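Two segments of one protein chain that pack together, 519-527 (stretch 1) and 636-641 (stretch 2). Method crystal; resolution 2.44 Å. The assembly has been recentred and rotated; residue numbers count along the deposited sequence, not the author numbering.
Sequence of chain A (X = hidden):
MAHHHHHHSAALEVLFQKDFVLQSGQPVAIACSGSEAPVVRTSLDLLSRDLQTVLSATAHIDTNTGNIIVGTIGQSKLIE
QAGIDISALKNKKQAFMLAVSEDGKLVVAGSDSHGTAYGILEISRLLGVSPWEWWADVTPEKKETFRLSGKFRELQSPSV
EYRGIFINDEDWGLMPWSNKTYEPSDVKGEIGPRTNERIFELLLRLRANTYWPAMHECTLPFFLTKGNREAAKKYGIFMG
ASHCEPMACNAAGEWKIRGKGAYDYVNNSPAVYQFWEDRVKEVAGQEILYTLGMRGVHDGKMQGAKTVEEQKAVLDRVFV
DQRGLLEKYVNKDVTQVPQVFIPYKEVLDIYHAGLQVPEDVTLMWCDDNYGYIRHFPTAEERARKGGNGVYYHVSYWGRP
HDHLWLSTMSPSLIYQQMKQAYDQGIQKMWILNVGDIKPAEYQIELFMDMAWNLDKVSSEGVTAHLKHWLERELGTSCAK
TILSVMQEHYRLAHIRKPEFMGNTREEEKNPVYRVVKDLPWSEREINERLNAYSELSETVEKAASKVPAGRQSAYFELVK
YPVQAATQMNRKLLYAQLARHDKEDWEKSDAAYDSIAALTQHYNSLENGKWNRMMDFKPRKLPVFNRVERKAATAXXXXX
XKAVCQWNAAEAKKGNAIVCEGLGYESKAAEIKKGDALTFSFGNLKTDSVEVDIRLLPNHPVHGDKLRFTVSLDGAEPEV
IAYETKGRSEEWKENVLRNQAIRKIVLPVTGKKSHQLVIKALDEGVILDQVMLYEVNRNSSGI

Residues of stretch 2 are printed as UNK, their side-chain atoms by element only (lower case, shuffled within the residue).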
# COMPACT_ATOMS: atom_id res chain seq x y z
N LEU A 519 -11.50 12.77 -22.10
CA LEU A 519 -11.40 11.35 -21.90
C LEU A 519 -12.23 10.76 -23.03
O LEU A 519 -13.19 11.42 -23.45
CB LEU A 519 -11.96 10.97 -20.53
CG LEU A 519 -11.05 11.49 -19.40
CD1 LEU A 519 -11.88 11.84 -18.21
CD2 LEU A 519 -9.98 10.48 -19.03
N PRO A 520 -11.86 9.56 -23.55
CA PRO A 520 -12.65 9.04 -24.70
C PRO A 520 -13.98 8.40 -24.27
O PRO A 520 -14.20 7.17 -24.46
CB PRO A 520 -11.69 8.01 -25.36
CG PRO A 520 -10.71 7.61 -24.27
CD PRO A 520 -10.70 8.70 -23.21
N TRP A 521 -14.85 9.21 -23.67
CA TRP A 521 -16.14 8.73 -23.17
C TRP A 521 -17.31 9.53 -23.79
O TRP A 521 -17.14 10.70 -24.12
CB TRP A 521 -16.20 8.80 -21.63
CG TRP A 521 -15.13 8.07 -20.84
CD1 TRP A 521 -14.27 7.06 -21.26
CD2 TRP A 521 -14.81 8.29 -19.45
NE1 TRP A 521 -13.44 6.67 -20.22
CE2 TRP A 521 -13.74 7.42 -19.11
CE3 TRP A 521 -15.31 9.17 -18.47
CZ2 TRP A 521 -13.20 7.38 -17.84
CZ3 TRP A 521 -14.77 9.14 -17.25
CH2 TRP A 521 -13.74 8.24 -16.91
N SER A 522 -18.47 8.90 -23.96
CA SER A 522 -19.64 9.57 -24.50
C SER A 522 -20.30 10.49 -23.48
O SER A 522 -20.11 10.31 -22.29
CB SER A 522 -20.67 8.53 -24.88
OG SER A 522 -21.17 7.94 -23.69
N GLU A 523 -21.10 11.44 -23.95
CA GLU A 523 -21.99 12.24 -23.10
C GLU A 523 -22.78 11.42 -22.09
O GLU A 523 -22.81 11.75 -20.89
CB GLU A 523 -22.92 13.11 -23.93
CG GLU A 523 -23.14 14.45 -23.23
CD GLU A 523 -24.26 15.30 -23.81
OE1 GLU A 523 -24.48 15.24 -25.04
OE2 GLU A 523 -24.88 16.06 -23.04
N ARG A 524 -23.38 10.34 -22.58
CA ARG A 524 -24.14 9.40 -21.75
C ARG A 524 -23.28 8.83 -20.60
O ARG A 524 -23.62 9.02 -19.43
CB ARG A 524 -24.81 8.33 -22.63
CG ARG A 524 -25.63 7.29 -21.87
CD ARG A 524 -25.87 6.08 -22.76
NE ARG A 524 -25.64 4.81 -22.05
CZ ARG A 524 -24.46 4.18 -21.92
NH1 ARG A 524 -23.35 4.69 -22.43
NH2 ARG A 524 -24.40 3.02 -21.25
N GLU A 525 -22.13 8.22 -20.92
CA GLU A 525 -21.17 7.71 -19.91
C GLU A 525 -20.70 8.78 -18.90
O GLU A 525 -20.51 8.50 -17.72
CB GLU A 525 -19.94 7.07 -20.60
CG GLU A 525 -20.22 5.75 -21.31
CD GLU A 525 -19.15 5.31 -22.34
OE1 GLU A 525 -18.45 6.15 -22.93
OE2 GLU A 525 -19.05 4.08 -22.60
N ILE A 526 -20.54 10.02 -19.38
CA ILE A 526 -20.12 11.12 -18.52
C ILE A 526 -21.21 11.45 -17.51
O ILE A 526 -20.95 11.50 -16.29
CB ILE A 526 -19.70 12.36 -19.35
CG1 ILE A 526 -18.40 12.09 -20.08
CG2 ILE A 526 -19.55 13.58 -18.47
CD1 ILE A 526 -18.14 13.03 -21.23
N ASN A 527 -22.44 11.64 -18.02
CA ASN A 527 -23.63 11.88 -17.18
C ASN A 527 -23.86 10.78 -16.17
O ASN A 527 -24.09 11.07 -14.99
CB ASN A 527 -24.87 12.06 -18.04
CG ASN A 527 -24.86 13.38 -18.78
OD1 ASN A 527 -24.21 14.31 -18.33
ND2 ASN A 527 -25.54 13.46 -19.90
N UNK A 636 -15.62 16.57 -32.32
CA UNK A 636 -16.84 16.24 -31.56
C UNK A 636 -16.58 15.30 -30.38
O UNK A 636 -15.45 14.92 -30.14
c UNK A 636 -16.79 15.01 -33.63
c UNK A 636 -15.58 15.90 -33.63
c UNK A 636 -17.73 15.55 -32.61
N UNK A 637 -17.65 14.92 -29.65
CA UNK A 637 -17.64 14.02 -28.49
C UNK A 637 -17.59 12.63 -29.01
O UNK A 637 -18.11 12.35 -30.09
c UNK A 637 -18.91 14.07 -27.63
c UNK A 637 -19.24 15.49 -27.19
c UNK A 637 -17.89 15.33 -24.58
se UNK A 637 -19.71 15.64 -25.29
N UNK A 638 -16.97 11.74 -28.24
CA UNK A 638 -17.07 10.30 -28.49
C UNK A 638 -18.55 9.98 -28.56
O UNK A 638 -19.32 10.44 -27.73
o UNK A 638 -14.96 9.81 -27.43
c UNK A 638 -16.35 9.49 -27.39
c UNK A 638 -16.54 7.98 -27.58
N UNK A 639 -18.92 9.24 -29.59
CA UNK A 639 -20.27 8.75 -29.79
C UNK A 639 -20.44 7.50 -28.96
O UNK A 639 -19.49 6.72 -28.77
c UNK A 639 -20.49 8.43 -31.26
N UNK A 640 -21.66 7.32 -28.45
CA UNK A 640 -22.07 6.13 -27.73
C UNK A 640 -22.08 5.00 -28.74
O UNK A 640 -22.51 5.17 -29.88
c UNK A 640 -23.66 5.77 -25.79
o UNK A 640 -24.73 5.16 -25.59
c UNK A 640 -23.47 6.37 -27.16
o UNK A 640 -22.79 5.91 -24.90
N UNK A 641 -21.58 3.84 -28.37
CA UNK A 641 -21.48 2.81 -29.35
C UNK A 641 -22.17 1.55 -28.86
O UNK A 641 -21.76 0.98 -27.85
c UNK A 641 -19.88 1.70 -30.93
c UNK A 641 -17.19 -0.36 -32.19
n UNK A 641 -17.01 -1.23 -33.17
c UNK A 641 -20.03 2.57 -29.71
n UNK A 641 -16.38 -0.38 -31.15
n UNK A 641 -18.17 0.53 -32.25
c UNK A 641 -18.41 1.53 -31.22

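Position 636 carries three side-chain carbons, the last of which closes back onto the backbone N to form a five-membered ring. That closure is found in proline alone, so the residue is Pro636. Its ring stays well clear of stretch 1 and takes no part in the contact.

At position 637 the side chain is an unbranched chain of two carbons, a selenium and a terminal carbon. The terminal carbon lies near Ile526 and the selenium near Glu523. The selenium settles the matter, because it stands where methionine has sulfur: this is Met637, present as selenomethionine. Its CA-to-CB bond points toward stretch 1, and its end reaches the first turn of the helix there. CE lies 4.1 Å from CD1 of Ile526, an apolar contact between two side-chain ends, while SE approaches CG of Glu523 at 4.2 Å, touching the aliphatic part of that acidic side chain.

Position 638 has three side-chain atoms, a carbon that bears one oxygen and one further carbon. The branch carbon lies against the backbone of Trp521 and the oxygen against that of Pro520. Branching at CB with a hydroxyl and a methyl identifies Thr638. Its CA-to-CB bond also points toward stretch 1, at the chain leading into the helix: CB is 3.6 Å from O of Trp521, and OG1 is 3.6 Å from C of Pro520. The backbone contributes as well, since O of Thr638 receives a CA-H...O contact from CA of Ser522 at 3.4 Å. The CA atoms of Ser522 and Thr638, 4.8 Å apart, mark the place where the two backbones run closest.

A single side-chain carbon is all that position 639 has, which makes it Ala639. Its CB points away from stretch 1, and the residue adds little beyond the approach of its backbone C to CB of Ser522 at 4.2 Å.

Position 640 has two side-chain carbons, the second carrying two oxygens, one of which reaches Ser522 and Arg524. An amide would end in one oxygen and one nitrogen, so this short carboxylate is Asp640. The CA-to-CB bond runs sideways, but the end of the side chain comes nearer to stretch 1. There OD1 accepts a hydrogen bond from OG of Ser522 at 2.9 Å and lies 2.8 Å from NH1 of Arg524, forming a salt bridge whose hydrogen bond is weak, bent to 127° at the hydrogen.

Position 641 extends through three carbons to a nitrogen, then to a carbon holding two more nitrogens. This guanidinium defines Arg641. Its end leads away from stretch 1, and NH2 is hydrogen-bonded elsewhere in the structure.

The contact therefore joins an extended segment to the start of a helix. Ser522 is the N-cap: its OG accepts a hydrogen bond from N of Glu525 at 2.9 Å and donates to OD1 of Asp640, so one hydroxyl serves both helix end and neighbouring segment. Arg524 supplies the charge that pairs with the carboxylate. Met637 adds apolar packing.

Stretch 2 (636-641) PMTADR
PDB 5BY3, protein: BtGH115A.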